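Local coordinates for protein beta-fructofuranosidase (Bifidobacterium adolescentis, PDB 6NOB) that probably hydrolyses terminal non-reducing beta-fructofuranoside residues from sucrose and related sugars, as a glycoside hydrolase of family 32, at residues Met158-Ala163 with Leu219-His224; Val202-Asn207 with Glu213-Arg218; Lys271-Met276 with Gly446-Phe451. All coordinates share one frame; numbering follows the deposited sequence.

Interaction 1 of 3, residues Met158-Ala163 with Leu219-His224; sequences MHWGHA and LYLTRH
The apolar contact rests on one indole: W160 meets L219 and L221, two leucines that reach it from the same strand. At the plane of the ring, on its edge, methyl CD2 of L219 lies 3.4 Å from CZ3 of W160, and the two side chains run past one another in opposite directions. L221 touches differently, with the root of its side chain. Its CB is 3.6 Å from CZ2 of W160 and approaches the ring obliquely, and no other side-chain atom of L221 comes within about 4 Å of the indole. CH2, the ring corner between CZ2 and CZ3, lies 4.0 Å from the L219 methyl. A long, flat indole suits this place because the backbones are far apart, with 10.2 Å between the CA atoms of W160 and L221, and two branched aliphatic side chains complete the span.

No hydrogen bond crosses between the segments. The one polar atom of the indole, NE1, instead donates to the backbone O of F195, which satisfies it within a buried setting.

The contact joins neighbouring blades of the five-bladed propeller characteristic of family 32. Strand 159-165 pairs with 141-149 in one blade, strand 216-227 lies between 190-202 and 235-243 in the next, and W160 also packs on Q147 and A194.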
# COMPACT_ATOMS: atom_id res chain seq x y z
N MET A 158 4.71 11.17 -8.67
CA MET A 158 4.84 10.36 -7.47
C MET A 158 6.01 10.79 -6.61
O MET A 158 7.14 10.94 -7.10
CB MET A 158 4.97 8.88 -7.86
CG MET A 158 3.63 8.18 -8.00
SD MET A 158 2.80 8.04 -6.41
CE MET A 158 1.53 9.29 -6.52
N HIS A 159 5.74 10.99 -5.32
CA HIS A 159 6.72 11.19 -4.27
C HIS A 159 6.78 9.94 -3.40
O HIS A 159 5.97 9.01 -3.53
CB HIS A 159 6.37 12.40 -3.39
CG HIS A 159 6.13 13.67 -4.14
ND1 HIS A 159 5.23 13.77 -5.19
CD2 HIS A 159 6.64 14.91 -3.97
CE1 HIS A 159 5.22 15.01 -5.64
NE2 HIS A 159 6.07 15.73 -4.91
N TRP A 160 7.73 9.93 -2.46
CA TRP A 160 7.80 8.93 -1.41
C TRP A 160 7.52 9.61 -0.08
O TRP A 160 8.29 10.46 0.37
CB TRP A 160 9.16 8.24 -1.38
CG TRP A 160 9.29 7.07 -2.30
CD1 TRP A 160 8.80 6.96 -3.57
CD2 TRP A 160 9.98 5.85 -2.03
NE1 TRP A 160 9.13 5.74 -4.10
CE2 TRP A 160 9.86 5.04 -3.18
CE3 TRP A 160 10.68 5.35 -0.93
CZ2 TRP A 160 10.41 3.76 -3.25
CZ3 TRP A 160 11.23 4.09 -1.00
CH2 TRP A 160 11.09 3.30 -2.16
N GLY A 161 6.40 9.23 0.56
CA GLY A 161 6.19 9.58 1.95
C GLY A 161 6.97 8.65 2.86
O GLY A 161 7.51 7.63 2.43
N HIS A 162 7.02 9.00 4.14
CA HIS A 162 7.86 8.26 5.07
C HIS A 162 7.30 8.35 6.48
O HIS A 162 6.99 9.44 6.96
CB HIS A 162 9.30 8.78 5.03
CG HIS A 162 10.29 7.92 5.75
ND1 HIS A 162 11.56 8.34 6.06
CD2 HIS A 162 10.19 6.65 6.22
CE1 HIS A 162 12.21 7.38 6.69
NE2 HIS A 162 11.40 6.34 6.80
N ALA A 163 7.19 7.19 7.14
CA ALA A 163 6.75 7.11 8.52
C ALA A 163 7.52 6.00 9.22
O ALA A 163 7.98 5.05 8.58
CB ALA A 163 5.24 6.85 8.63
N LEU A 219 17.61 1.46 -0.89
CA LEU A 219 16.33 1.35 -1.57
C LEU A 219 16.55 1.10 -3.05
O LEU A 219 17.48 1.64 -3.65
CB LEU A 219 15.49 2.61 -1.36
CG LEU A 219 15.31 2.81 0.14
CD1 LEU A 219 15.80 4.17 0.58
CD2 LEU A 219 13.87 2.56 0.55
N TYR A 220 15.70 0.24 -3.62
CA TYR A 220 15.64 0.02 -5.06
C TYR A 220 14.23 0.37 -5.51
O TYR A 220 13.26 -0.21 -5.01
CB TYR A 220 15.97 -1.43 -5.41
CG TYR A 220 17.39 -1.85 -5.09
CD1 TYR A 220 18.39 -1.73 -6.05
CD2 TYR A 220 17.72 -2.37 -3.85
CE1 TYR A 220 19.69 -2.11 -5.77
CE2 TYR A 220 19.02 -2.76 -3.56
CZ TYR A 220 20.00 -2.63 -4.52
OH TYR A 220 21.29 -3.01 -4.25
N LEU A 221 14.11 1.33 -6.43
CA LEU A 221 12.80 1.84 -6.81
C LEU A 221 12.73 2.03 -8.32
O LEU A 221 13.74 1.98 -9.03
CB LEU A 221 12.48 3.16 -6.10
CG LEU A 221 13.34 4.36 -6.50
CD1 LEU A 221 12.49 5.61 -6.64
CD2 LEU A 221 14.45 4.58 -5.47
N THR A 222 11.51 2.25 -8.81
CA THR A 222 11.26 2.52 -10.21
C THR A 222 11.13 4.02 -10.43
O THR A 222 10.44 4.71 -9.67
CB THR A 222 9.97 1.83 -10.68
OG1 THR A 222 10.16 0.41 -10.65
CG2 THR A 222 9.62 2.26 -12.10
N ARG A 223 11.82 4.53 -11.45
CA ARG A 223 11.58 5.86 -11.97
C ARG A 223 10.72 5.74 -13.22
O ARG A 223 11.00 4.90 -14.09
CB ARG A 223 12.89 6.58 -12.30
CG ARG A 223 13.60 7.16 -11.09
CD ARG A 223 12.92 8.43 -10.61
NE ARG A 223 13.46 8.89 -9.33
CZ ARG A 223 12.95 9.90 -8.63
NH1 ARG A 223 11.90 10.56 -9.08
NH2 ARG A 223 13.51 10.24 -7.47
N HIS A 224 9.67 6.55 -13.30
CA HIS A 224 8.70 6.49 -14.39
C HIS A 224 8.73 7.81 -15.15
O HIS A 224 8.69 8.88 -14.55
CB HIS A 224 7.30 6.22 -13.85
CG HIS A 224 6.25 6.07 -14.91
ND1 HIS A 224 5.77 4.85 -15.32
CD2 HIS A 224 5.57 7.00 -15.63
CE1 HIS A 224 4.85 5.03 -16.26
NE2 HIS A 224 4.71 6.33 -16.46

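Interaction 2 of 3, residues Val202-Asn207 with Glu213-Arg218; sequences VDEHDN and EANAIR
D206 and R218 form a salt bridge across a beta hairpin whose long connection opens with a type I turn from D203 to D206. R218 grips a single carboxylate oxygen side-on: NH2 of R218 is 2.8 Å from OD1 of D206, and NE of R218 reaches the same OD1 at 3.0 Å. That oxygen lies in the guanidinium plane, at its edge, whereas both nitrogens come from one face of the carboxylate, the two planes being 56° apart. The arginine chain leaves extended and bends at chi3 (-67°), which turns its end across the aspartate. NH1 of R218 is held separately by OG1 of T240.

The backbone closes the hairpin next. N of V202 gives an almost straight bond to O of A216 (3.0 Å, 176°), while O of V202 accepts from both N of N215 (2.9 Å) and N of A216. Two residues facing one is a classic beta bulge.

In and just after the turn D203 is the organiser, as its short carboxylate can fold back on the following backbone. Its OD1 takes N of H205, making an Asx turn, and N of N207 from the opposite face of the carboxylate. D206 has a positive phi, a conformation that asparagine, aspartate and glycine tolerate more readily than most residues.

Packing is modest. V202 and A216 point to the same face of the sheet, where small and branched apolar side chains fit beside L242 of strand 235-243, which A216 touches. CG2 of V202 comes 3.7 Å from O of A216, while CG1 lies toward CB of R218, and the CB of A214 lies 3.4 Å from O of V202.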
# COMPACT_ATOMS: atom_id res chain seq x y z
N VAL A 202 21.77 -2.56 4.91
CA VAL A 202 23.16 -2.89 4.61
C VAL A 202 24.07 -2.25 5.65
O VAL A 202 23.67 -1.35 6.39
CB VAL A 202 23.58 -2.45 3.19
CG1 VAL A 202 22.75 -3.16 2.14
CG2 VAL A 202 23.45 -0.94 3.05
N ASP A 203 25.31 -2.73 5.70
CA ASP A 203 26.34 -2.12 6.52
C ASP A 203 27.03 -1.01 5.72
O ASP A 203 26.58 -0.63 4.64
CB ASP A 203 27.32 -3.17 7.05
CG ASP A 203 28.15 -3.84 5.96
OD1 ASP A 203 28.08 -3.43 4.78
OD2 ASP A 203 28.89 -4.79 6.29
N GLU A 204 28.14 -0.49 6.23
CA GLU A 204 28.80 0.64 5.58
C GLU A 204 29.49 0.26 4.28
O GLU A 204 29.84 1.16 3.50
CB GLU A 204 29.80 1.30 6.54
CG GLU A 204 31.14 0.60 6.64
CD GLU A 204 31.22 -0.39 7.79
OE1 GLU A 204 30.15 -0.91 8.21
OE2 GLU A 204 32.34 -0.65 8.29
N HIS A 205 29.70 -1.03 4.02
CA HIS A 205 30.26 -1.49 2.75
C HIS A 205 29.20 -2.11 1.84
O HIS A 205 29.55 -2.81 0.89
CB HIS A 205 31.40 -2.48 3.00
CG HIS A 205 32.50 -1.93 3.84
ND1 HIS A 205 32.81 -2.43 5.09
CD2 HIS A 205 33.37 -0.91 3.63
CE1 HIS A 205 33.82 -1.75 5.60
NE2 HIS A 205 34.18 -0.82 4.74
N ASP A 206 27.92 -1.87 2.14
CA ASP A 206 26.78 -2.35 1.37
C ASP A 206 26.59 -3.87 1.44
O ASP A 206 25.93 -4.45 0.58
CB ASP A 206 26.86 -1.90 -0.10
CG ASP A 206 26.61 -0.41 -0.26
OD1 ASP A 206 25.50 0.05 0.07
OD2 ASP A 206 27.53 0.30 -0.71
N ASN A 207 27.16 -4.52 2.46
CA ASN A 207 26.82 -5.91 2.72
C ASN A 207 25.45 -5.99 3.36
O ASN A 207 25.21 -5.33 4.38
CB ASN A 207 27.84 -6.57 3.64
CG ASN A 207 29.22 -6.62 3.05
OD1 ASN A 207 29.46 -7.33 2.07
ND2 ASN A 207 30.15 -5.90 3.66
N GLU A 213 21.63 -4.20 13.09
CA GLU A 213 23.07 -4.02 12.93
C GLU A 213 23.42 -3.15 11.74
O GLU A 213 24.61 -2.93 11.49
CB GLU A 213 23.76 -5.38 12.79
CG GLU A 213 23.19 -6.47 13.67
CD GLU A 213 23.84 -7.82 13.39
OE1 GLU A 213 23.16 -8.85 13.58
OE2 GLU A 213 25.02 -7.84 12.99
N ALA A 214 22.43 -2.68 10.99
CA ALA A 214 22.69 -2.00 9.73
C ALA A 214 23.18 -0.57 9.95
O ALA A 214 22.96 0.04 11.00
CB ALA A 214 21.44 -1.99 8.85
N ASN A 215 23.87 -0.05 8.94
CA ASN A 215 24.32 1.33 8.93
C ASN A 215 23.52 2.23 8.01
O ASN A 215 23.59 3.45 8.15
CB ASN A 215 25.80 1.40 8.52
CG ASN A 215 26.72 0.86 9.59
OD1 ASN A 215 27.34 -0.19 9.43
ND2 ASN A 215 26.82 1.58 10.70
N ALA A 216 22.75 1.65 7.08
CA ALA A 216 21.95 2.43 6.15
C ALA A 216 20.88 1.52 5.55
O ALA A 216 21.00 0.29 5.58
CB ALA A 216 22.81 3.05 5.04
N ILE A 217 19.84 2.15 5.02
CA ILE A 217 18.83 1.47 4.21
C ILE A 217 19.16 1.73 2.75
O ILE A 217 19.26 2.88 2.32
CB ILE A 217 17.41 1.97 4.53
CG1 ILE A 217 17.10 1.90 6.02
CG2 ILE A 217 16.38 1.18 3.73
CD1 ILE A 217 15.81 2.62 6.39
N ARG A 218 19.33 0.66 1.98
CA ARG A 218 19.44 0.78 0.53
C ARG A 218 18.07 0.52 -0.09
O ARG A 218 17.46 -0.52 0.16
CB ARG A 218 20.48 -0.18 -0.05
CG ARG A 218 20.61 -0.04 -1.56
CD ARG A 218 21.91 -0.62 -2.10
NE ARG A 218 23.09 0.13 -1.68
CZ ARG A 218 23.44 1.32 -2.16
NH1 ARG A 218 22.70 1.92 -3.08
NH2 ARG A 218 24.54 1.92 -1.71

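Interaction 3 of 3, residues Lys271-Met276 with Gly446-Phe451; sequences KVECGM and GRRIVF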
# COMPACT_ATOMS: atom_id res chain seq x y z
N LYS A 271 11.72 -5.67 -6.19
CA LYS A 271 11.73 -6.25 -4.85
C LYS A 271 12.98 -7.10 -4.72
O LYS A 271 13.12 -8.11 -5.42
CB LYS A 271 10.46 -7.06 -4.59
CG LYS A 271 9.81 -6.79 -3.25
CD LYS A 271 10.74 -7.15 -2.10
CE LYS A 271 10.12 -6.83 -0.76
NZ LYS A 271 11.05 -7.17 0.36
N VAL A 272 13.89 -6.70 -3.83
CA VAL A 272 15.19 -7.35 -3.68
C VAL A 272 15.14 -8.21 -2.42
O VAL A 272 14.92 -7.70 -1.31
CB VAL A 272 16.32 -6.32 -3.61
CG1 VAL A 272 17.67 -7.00 -3.46
CG2 VAL A 272 16.32 -5.45 -4.86
N GLU A 273 15.34 -9.52 -2.59
CA GLU A 273 15.26 -10.48 -1.50
C GLU A 273 16.63 -11.11 -1.29
O GLU A 273 17.21 -11.65 -2.23
CB GLU A 273 14.23 -11.57 -1.81
CG GLU A 273 14.24 -12.72 -0.82
CD GLU A 273 13.94 -12.27 0.60
OE1 GLU A 273 13.07 -11.39 0.78
OE2 GLU A 273 14.59 -12.80 1.54
N CYS A 274 17.13 -11.05 -0.06
CA CYS A 274 18.48 -11.51 0.22
C CYS A 274 18.52 -12.74 1.11
O CYS A 274 19.60 -13.32 1.27
CB CYS A 274 19.29 -10.38 0.88
SG CYS A 274 19.58 -8.99 -0.21
N GLY A 275 17.39 -13.18 1.66
CA GLY A 275 17.40 -14.23 2.66
C GLY A 275 16.91 -15.59 2.19
O GLY A 275 16.56 -16.43 3.02
N MET A 276 16.88 -15.82 0.88
CA MET A 276 16.42 -17.10 0.36
C MET A 276 17.57 -18.10 0.23
O MET A 276 18.75 -17.75 0.34
CB MET A 276 15.73 -16.92 -0.99
CG MET A 276 14.35 -16.30 -0.92
SD MET A 276 13.53 -16.27 -2.52
CE MET A 276 14.61 -15.17 -3.43
N GLY A 446 12.91 -12.73 11.75
CA GLY A 446 12.53 -13.60 10.65
C GLY A 446 11.05 -13.66 10.35
O GLY A 446 10.65 -14.43 9.46
N ARG A 447 10.22 -12.90 11.07
CA ARG A 447 8.81 -12.81 10.74
C ARG A 447 8.63 -12.22 9.35
O ARG A 447 9.23 -11.19 9.02
CB ARG A 447 8.08 -11.94 11.76
CG ARG A 447 7.42 -12.69 12.89
CD ARG A 447 6.44 -11.78 13.62
NE ARG A 447 6.96 -10.43 13.77
CZ ARG A 447 6.33 -9.45 14.41
NH1 ARG A 447 5.15 -9.67 14.97
NH2 ARG A 447 6.88 -8.24 14.50
N ARG A 448 7.80 -12.87 8.53
CA ARG A 448 7.44 -12.35 7.22
C ARG A 448 6.17 -11.51 7.37
O ARG A 448 5.10 -12.05 7.69
CB ARG A 448 7.25 -13.49 6.22
CG ARG A 448 6.74 -13.06 4.85
CD ARG A 448 7.67 -12.04 4.19
NE ARG A 448 9.04 -12.52 4.06
CZ ARG A 448 10.00 -11.89 3.38
NH1 ARG A 448 11.22 -12.39 3.32
NH2 ARG A 448 9.72 -10.75 2.77
N ILE A 449 6.28 -10.21 7.14
CA ILE A 449 5.20 -9.26 7.37
C ILE A 449 4.89 -8.54 6.07
O ILE A 449 5.81 -8.09 5.37
CB ILE A 449 5.58 -8.25 8.47
CG1 ILE A 449 6.00 -8.99 9.74
CG2 ILE A 449 4.42 -7.30 8.75
CD1 ILE A 449 6.73 -8.13 10.75
N VAL A 450 3.61 -8.41 5.75
CA VAL A 450 3.16 -7.81 4.50
C VAL A 450 2.22 -6.64 4.80
O VAL A 450 1.38 -6.72 5.71
CB VAL A 450 2.47 -8.85 3.59
CG1 VAL A 450 1.32 -9.53 4.32
CG2 VAL A 450 1.98 -8.21 2.29
N PHE A 451 2.39 -5.55 4.05
CA PHE A 451 1.46 -4.43 4.03
C PHE A 451 0.77 -4.35 2.68
O PHE A 451 1.34 -4.72 1.65
CB PHE A 451 2.18 -3.10 4.29
CG PHE A 451 2.42 -2.80 5.74
CD1 PHE A 451 1.42 -2.24 6.52
CD2 PHE A 451 3.65 -3.06 6.32
CE1 PHE A 451 1.64 -1.95 7.85
CE2 PHE A 451 3.88 -2.77 7.65
CZ PHE A 451 2.87 -2.22 8.42
O HOH W 1 10.92 -9.88 0.02
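At the edge of the R448 guanidinium, near its plane, stands the carboxylate oxygen OE1 of E273. NH1 of R448 donates to this OE1 over 3.3 Å, a rather long salt bridge at 152°. The two flat groups are turned 62° apart, and NH1 meets OE1 from above the carboxylate plane, 42° out of it. The side chains come from opposite directions: R448 is bent at chi2 and again at chi3, which curls its long chain round and brings the NH1 edge of the guanidinium to E273.

The contact spans two blades of the family 32 beta-propeller, joining strand 268-273, at the border of its sheet, to strand 448-454. Here long side chains suit the distance between the strands, and opposite charges pair in a buried place where F380 touches both E273 and R448.

A water completes the link. It donates to OE1 of E273 at 2.7 Å and accepts from NZ of K271, also at 2.7 Å, and from NH2 of R448. OE1 thus serves the arginine and the water together, and the carboxylate probably eases the proximity of the two cations, NZ of K271 and NH2 of R448 being 4.5 Å apart. Both cations have a further partner in S440: NH2 of R448 bonds to its OG and NZ of K271 to its O. The other carboxylate oxygen, OE2 of E273, accepts from N of G275 at 2.8 Å.

How the interactions relate
Interactions 1 and 2 share strand 216-227: 213-218 leads straight into 219-224, and the 202-207/213-218 hairpin is nested inside the chain loop closed by interaction 1. Their centres are about 19 Å apart. Interaction 3 follows later in the sequence, its centre about 18 Å from that of interaction 1 and about 16 Å from that of interaction 2. It touches interaction 1 where CD2 of Y220 packs on CG2 of V272 at 3.5 Å, whereas interactions 2 and 3 do not touch. Interaction 2 thus closes a hairpin within one blade, while interactions 1 and 3 tie separate blades of the propeller together.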